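PDB 6EWJ: putative capsular polysaccharide biosynthesis protein from Streptococcus pneumoniae serotype 4, which probably acts as a pyridoxal phosphate-dependent sugar aminotransferase in the biosynthesis of teichoic acid. Local coordinates for residues 35-49 against 265-279. Numbering follows the deposited sequence.
Sequences WITTGPKTKELERRL and NMTDIMASLGLVQLD
Asp268 pushes its carboxylate across the first turn of helix 40-49 and lies against Lys41 CB and Pro40 CD. Asp268 OD1 takes Thr42 N at 2.8 Å from above the carboxylate plane, while Thr42 OG1, 2.9 Å away, meets the same oxygen on its anti lone pair; Gly39 N adds a weak third bond. Asp268 OD2 accepts from Lys41 N at 3.1 Å and from a water that also donates to Trp35 O; bonds on both oxygens should restrict the carboxylate's rotation. Asp268 N donates to Thr37 O from well above the carbonyl plane, and Asn265 ND2 gives a nearly straight bond (166°) to Thr38 OG1, which in turn donates to Met266 O at 2.6 Å. Thr37 OG1 bonds Glu211 of the second subunit, and Asn265 ND2 reaches the same residue besides Thr38 OG1.

The contact joins the starts of helices 40-53 and 268-299 in this DegT/DnrJ/EryC1-family protein; Cys60 of strand 58-61 touches Thr42, Leu45 and Met266, whose side chain is about 10 Å from that of Ser200 in the pyridoxal phosphate site. Segments 40-49 and 268-279 run at 39°, axes 8.0 Å apart at closest approach. Leu275 is a knob among Lys41, Glu44, Leu45 and Arg48; Lys41 fits reciprocally among Asp268, Ala271, Ser272 and Leu275 before its NZ goes on to Asp29. Leu45 extends away from its own N-H, placing CD1 on Gly274 and CD2 by Met266 SD. Arg48, bent at chi3 (58°), lays one guanidinium face against Leu278 CD2, sends NH1 to Leu275 O and pairs NH2 with Asp279 OD1 in a salt bridge whose hydrogen bond is weakly angled.

A buried carboxylate facing backbone N-H groups of a helix start is probably stabilised as the anion, the helix dipole contributing.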
loop_
_atom_site.group_PDB
_atom_site.type_symbol
_atom_site.label_atom_id
_atom_site.label_comp_id
_atom_site.label_asym_id
_atom_site.label_seq_id
_atom_site.Cartn_x
_atom_site.Cartn_y
_atom_site.Cartn_z
ATOM N N TRP A 35 2.164 -14.715 12.974
ATOM C CA TRP A 35 1.502 -13.954 11.913
ATOM C C TRP A 35 1.604 -12.467 12.172
ATOM O O TRP A 35 0.859 -11.956 12.953
ATOM C CB TRP A 35 0.025 -14.374 11.849
ATOM C CG TRP A 35 -0.187 -15.786 11.499
ATOM C CD1 TRP A 35 -0.326 -16.843 12.379
ATOM C CD2 TRP A 35 -0.307 -16.350 10.177
ATOM N NE1 TRP A 35 -0.503 -18.009 11.685
ATOM C CE2 TRP A 35 -0.513 -17.745 10.340
ATOM C CE3 TRP A 35 -0.292 -15.806 8.882
ATOM C CZ2 TRP A 35 -0.675 -18.619 9.245
ATOM C CZ3 TRP A 35 -0.440 -16.674 7.787
ATOM C CH2 TRP A 35 -0.649 -18.070 7.981
ATOM N N ILE A 36 2.548 -11.781 11.509
ATOM C CA ILE A 36 2.699 -10.330 11.685
ATOM C C ILE A 36 2.200 -9.496 10.513
ATOM O O ILE A 36 1.874 -8.340 10.714
ATOM C CB ILE A 36 4.121 -9.892 12.100
ATOM C CG1 ILE A 36 5.173 -10.352 11.059
ATOM C CG2 ILE A 36 4.432 -10.407 13.486
ATOM C CD1 ILE A 36 6.530 -9.728 11.264
ATOM N N THR A 37 2.118 -10.064 9.308
ATOM C CA THR A 37 1.364 -9.426 8.226
ATOM C C THR A 37 -0.071 -9.998 8.219
ATOM O O THR A 37 -0.557 -10.399 9.284
ATOM C CB THR A 37 2.107 -9.473 6.858
ATOM O OG1 THR A 37 1.417 -8.660 5.900
ATOM C CG2 THR A 37 2.289 -10.890 6.322
ATOM N N THR A 38 -0.737 -9.994 7.067
ATOM C CA THR A 38 -2.124 -10.472 6.955
ATOM C C THR A 38 -2.294 -11.897 7.519
ATOM O O THR A 38 -1.588 -12.838 7.143
ATOM C CB THR A 38 -2.627 -10.433 5.488
ATOM O OG1 THR A 38 -2.415 -9.118 4.942
ATOM C CG2 THR A 38 -4.154 -10.770 5.381
ATOM N N GLY A 39 -3.183 -12.035 8.481
ATOM C CA GLY A 39 -3.372 -13.331 9.150
ATOM C C GLY A 39 -4.764 -13.462 9.753
ATOM O O GLY A 39 -5.715 -12.834 9.245
ATOM N N PRO A 40 -4.909 -14.324 10.781
ATOM C CA PRO A 40 -6.245 -14.597 11.354
ATOM C C PRO A 40 -6.928 -13.376 11.952
ATOM O O PRO A 40 -8.125 -13.249 11.810
ATOM C CB PRO A 40 -5.998 -15.661 12.437
ATOM C CG PRO A 40 -4.557 -16.009 12.387
ATOM C CD PRO A 40 -3.831 -15.069 11.457
ATOM N N LYS A 41 -6.161 -12.468 12.559
ATOM C CA LYS A 41 -6.746 -11.235 13.112
ATOM C C LYS A 41 -7.360 -10.344 12.043
ATOM O O LYS A 41 -8.424 -9.762 12.260
ATOM C CB LYS A 41 -5.742 -10.454 13.973
ATOM C CG LYS A 41 -5.315 -11.232 15.228
ATOM C CD LYS A 41 -4.769 -10.275 16.269
ATOM C CE LYS A 41 -3.982 -10.892 17.424
ATOM N NZ LYS A 41 -4.534 -12.185 17.834
ATOM N N THR A 42 -6.705 -10.247 10.890
ATOM C CA THR A 42 -7.287 -9.495 9.762
ATOM C C THR A 42 -8.633 -10.100 9.285
ATOM O O THR A 42 -9.588 -9.386 9.121
ATOM C CB THR A 42 -6.270 -9.275 8.610
ATOM O OG1 THR A 42 -5.186 -8.484 9.101
ATOM C CG2 THR A 42 -6.896 -8.551 7.427
ATOM N N LYS A 43 -8.693 -11.427 9.175
ATOM C CA LYS A 43 -9.930 -12.124 8.802
ATOM C C LYS A 43 -11.003 -11.907 9.880
ATOM O O LYS A 43 -12.140 -11.627 9.559
ATOM C CB LYS A 43 -9.690 -13.621 8.495
ATOM C CG LYS A 43 -8.570 -13.907 7.475
ATOM C CD LYS A 43 -8.517 -12.938 6.294
ATOM C CE LYS A 43 -7.513 -13.358 5.222
ATOM N NZ LYS A 43 -7.274 -12.359 4.135
ATOM N N GLU A 44 -10.627 -11.950 11.145
ATOM C CA GLU A 44 -11.591 -11.752 12.246
ATOM C C GLU A 44 -12.069 -10.298 12.218
ATOM O O GLU A 44 -13.252 -10.064 12.408
ATOM C CB GLU A 44 -10.969 -12.112 13.604
ATOM C CG GLU A 44 -11.854 -11.942 14.837
ATOM C CD GLU A 44 -13.055 -12.888 14.921
ATOM O OE1 GLU A 44 -13.244 -13.766 14.044
ATOM O OE2 GLU A 44 -13.861 -12.726 15.861
ATOM N N LEU A 45 -11.177 -9.350 11.910
ATOM C CA LEU A 45 -11.607 -7.934 11.840
ATOM C C LEU A 45 -12.622 -7.688 10.717
ATOM O O LEU A 45 -13.633 -7.017 10.923
ATOM C CB LEU A 45 -10.434 -6.961 11.724
ATOM C CG LEU A 45 -10.849 -5.464 11.643
ATOM C CD1 LEU A 45 -11.623 -4.964 12.871
ATOM C CD2 LEU A 45 -9.628 -4.617 11.381
ATOM N N GLU A 46 -12.364 -8.307 9.576
ATOM C CA GLU A 46 -13.278 -8.239 8.452
ATOM C C GLU A 46 -14.653 -8.808 8.847
ATOM O O GLU A 46 -15.685 -8.263 8.462
ATOM C CB GLU A 46 -12.728 -9.007 7.265
ATOM C CG GLU A 46 -11.486 -8.341 6.636
ATOM C CD GLU A 46 -10.853 -9.154 5.546
ATOM O OE1 GLU A 46 -11.172 -10.353 5.432
ATOM O OE2 GLU A 46 -10.012 -8.596 4.771
ATOM N N ARG A 47 -14.636 -9.978 9.482
ATOM C CA ARG A 47 -15.894 -10.632 9.941
ATOM C C ARG A 47 -16.681 -9.703 10.886
ATOM O O ARG A 47 -17.855 -9.423 10.648
ATOM C CB ARG A 47 -15.570 -11.986 10.582
ATOM C CG ARG A 47 -15.123 -13.034 9.548
ATOM C CD ARG A 47 -15.195 -14.504 10.071
ATOM N NE ARG A 47 -14.226 -14.792 11.133
ATOM C CZ ARG A 47 -12.933 -15.092 10.955
ATOM N NH1 ARG A 47 -12.437 -15.199 9.727
ATOM N NH2 ARG A 47 -12.142 -15.298 12.003
ATOM N N ARG A 48 -16.023 -9.194 11.923
ATOM C CA ARG A 48 -16.664 -8.301 12.883
ATOM C C ARG A 48 -17.159 -6.976 12.253
ATOM O O ARG A 48 -18.222 -6.483 12.584
ATOM C CB ARG A 48 -15.723 -8.047 14.061
ATOM C CG ARG A 48 -15.483 -9.292 14.927
ATOM C CD ARG A 48 -14.648 -8.974 16.146
ATOM N NE ARG A 48 -15.328 -7.935 16.912
ATOM C CZ ARG A 48 -14.753 -7.053 17.738
ATOM N NH1 ARG A 48 -13.439 -7.088 17.993
ATOM N NH2 ARG A 48 -15.518 -6.156 18.354
ATOM N N LEU A 49 -16.355 -6.417 11.344
ATOM C CA LEU A 49 -16.736 -5.196 10.669
ATOM C C LEU A 49 -17.983 -5.387 9.781
ATOM O O LEU A 49 -18.860 -4.519 9.764
ATOM C CB LEU A 49 -15.536 -4.639 9.854
ATOM C CG LEU A 49 -14.453 -3.921 10.632
ATOM C CD1 LEU A 49 -13.313 -3.525 9.656
ATOM C CD2 LEU A 49 -14.998 -2.673 11.319
ATOM N N ASN A 265 -2.558 -4.934 1.226
ATOM C CA ASN A 265 -3.124 -5.752 2.314
ATOM C C ASN A 265 -2.879 -5.149 3.685
ATOM O O ASN A 265 -1.988 -4.289 3.846
ATOM C CB ASN A 265 -2.523 -7.173 2.280
ATOM C CG ASN A 265 -1.016 -7.157 2.374
ATOM O OD1 ASN A 265 -0.324 -6.504 1.549
ATOM N ND2 ASN A 265 -0.459 -7.875 3.327
ATOM N N MET A 266 -3.769 -5.496 4.622
ATOM C CA MET A 266 -3.688 -5.125 6.050
ATOM C C MET A 266 -2.938 -6.156 6.854
ATOM O O MET A 266 -3.169 -7.383 6.684
ATOM C CB MET A 266 -5.097 -4.936 6.657
ATOM C CG MET A 266 -5.008 -4.446 8.085
ATOM S SD MET A 266 -6.544 -4.273 8.985
ATOM C CE MET A 266 -6.987 -2.664 8.284
ATOM N N THR A 267 -2.029 -5.693 7.712
ATOM C CA THR A 267 -1.296 -6.588 8.567
ATOM C C THR A 267 -2.131 -6.890 9.832
ATOM O O THR A 267 -2.989 -6.083 10.238
ATOM C CB THR A 267 0.025 -5.988 9.050
ATOM O OG1 THR A 267 -0.235 -4.812 9.817
ATOM C CG2 THR A 267 0.984 -5.631 7.903
ATOM N N ASP A 268 -1.790 -7.988 10.480
ATOM C CA ASP A 268 -2.405 -8.330 11.768
ATOM C C ASP A 268 -2.024 -7.355 12.889
ATOM O O ASP A 268 -2.696 -7.270 13.903
ATOM C CB ASP A 268 -2.073 -9.799 12.166
ATOM C CG ASP A 268 -3.113 -10.799 11.663
ATOM O OD1 ASP A 268 -3.876 -10.524 10.703
ATOM O OD2 ASP A 268 -3.183 -11.881 12.249
ATOM N N ILE A 269 -0.903 -6.631 12.678
ATOM C CA ILE A 269 -0.486 -5.569 13.576
ATOM C C ILE A 269 -1.579 -4.498 13.599
ATOM O O ILE A 269 -2.155 -4.177 14.671
ATOM C CB ILE A 269 0.869 -4.979 13.191
ATOM C CG1 ILE A 269 1.961 -6.014 13.445
ATOM C CG2 ILE A 269 1.168 -3.721 14.005
ATOM C CD1 ILE A 269 3.299 -5.684 12.826
ATOM N N MET A 270 -1.937 -4.031 12.404
ATOM C CA MET A 270 -3.039 -3.047 12.233
ATOM C C MET A 270 -4.385 -3.660 12.624
ATOM O O MET A 270 -5.219 -2.980 13.285
ATOM C CB MET A 270 -3.121 -2.587 10.794
ATOM C CG MET A 270 -2.203 -1.396 10.454
ATOM S SD MET A 270 -0.556 -1.581 11.080
ATOM C CE MET A 270 0.047 -2.846 10.080
ATOM N N ALA A 271 -4.639 -4.927 12.216
ATOM C CA ALA A 271 -5.951 -5.543 12.550
ATOM C C ALA A 271 -6.147 -5.640 14.079
ATOM O O ALA A 271 -7.277 -5.514 14.596
ATOM C CB ALA A 271 -6.140 -6.902 11.893
ATOM N N SER A 272 -5.031 -5.828 14.799
ATOM C CA SER A 272 -5.034 -5.907 16.277
ATOM C C SER A 272 -5.605 -4.605 16.862
ATOM O O SER A 272 -6.480 -4.636 17.724
ATOM C CB SER A 272 -3.640 -6.209 16.819
ATOM O OG SER A 272 -3.305 -7.584 16.674
ATOM N N LEU A 273 -5.107 -3.474 16.373
ATOM C CA LEU A 273 -5.618 -2.185 16.768
ATOM C C LEU A 273 -7.094 -2.086 16.477
ATOM O O LEU A 273 -7.866 -1.650 17.335
ATOM C CB LEU A 273 -4.843 -1.067 16.062
ATOM C CG LEU A 273 -3.346 -0.902 16.375
ATOM C CD1 LEU A 273 -2.778 0.198 15.438
ATOM C CD2 LEU A 273 -3.121 -0.553 17.806
ATOM N N GLY A 274 -7.483 -2.535 15.293
ATOM C CA GLY A 274 -8.855 -2.505 14.850
ATOM C C GLY A 274 -9.802 -3.296 15.698
ATOM O O GLY A 274 -10.884 -2.829 16.002
ATOM N N LEU A 275 -9.398 -4.479 16.139
ATOM C CA LEU A 275 -10.286 -5.334 16.937
ATOM C C LEU A 275 -10.672 -4.666 18.259
ATOM O O LEU A 275 -11.830 -4.754 18.707
ATOM C CB LEU A 275 -9.633 -6.684 17.211
ATOM C CG LEU A 275 -9.449 -7.619 16.022
ATOM C CD1 LEU A 275 -8.548 -8.800 16.390
ATOM C CD2 LEU A 275 -10.772 -8.132 15.482
ATOM N N VAL A 276 -9.667 -4.076 18.902
ATOM C CA VAL A 276 -9.835 -3.404 20.184
ATOM C C VAL A 276 -10.635 -2.098 19.996
ATOM O O VAL A 276 -11.558 -1.824 20.763
ATOM C CB VAL A 276 -8.470 -3.136 20.870
ATOM C CG1 VAL A 276 -8.636 -2.251 22.106
ATOM C CG2 VAL A 276 -7.860 -4.457 21.293
ATOM N N GLN A 277 -10.273 -1.327 18.961
ATOM C CA GLN A 277 -11.008 -0.117 18.601
ATOM C C GLN A 277 -12.502 -0.423 18.393
ATOM O O GLN A 277 -13.395 0.345 18.844
ATOM C CB GLN A 277 -10.416 0.529 17.354
ATOM C CG GLN A 277 -9.052 1.172 17.582
ATOM C CD GLN A 277 -9.119 2.636 17.984
ATOM O OE1 GLN A 277 -9.607 3.466 17.221
ATOM N NE2 GLN A 277 -8.624 2.960 19.154
ATOM N N LEU A 278 -12.771 -1.557 17.742
ATOM C CA LEU A 278 -14.127 -1.958 17.458
ATOM C C LEU A 278 -14.889 -2.300 18.764
ATOM O O LEU A 278 -16.015 -1.886 18.907
ATOM C CB LEU A 278 -14.194 -3.075 16.412
ATOM C CG LEU A 278 -15.622 -3.319 15.888
ATOM C CD1 LEU A 278 -16.210 -2.117 15.158
ATOM C CD2 LEU A 278 -15.601 -4.542 14.981
ATOM N N ASP A 279 -14.241 -2.948 19.731
ATOM C CA ASP A 279 -14.846 -3.166 21.085
ATOM C C ASP A 279 -15.143 -1.830 21.763
ATOM O O ASP A 279 -16.212 -1.602 22.322
ATOM C CB ASP A 279 -13.883 -3.909 22.001
ATOM C CG ASP A 279 -13.646 -5.333 21.580
ATOM O OD1 ASP A 279 -14.356 -5.854 20.705
ATOM O OD2 ASP A 279 -12.722 -5.933 22.122
HETATM O O HOH W 1 -1.464 -12.274 14.525
#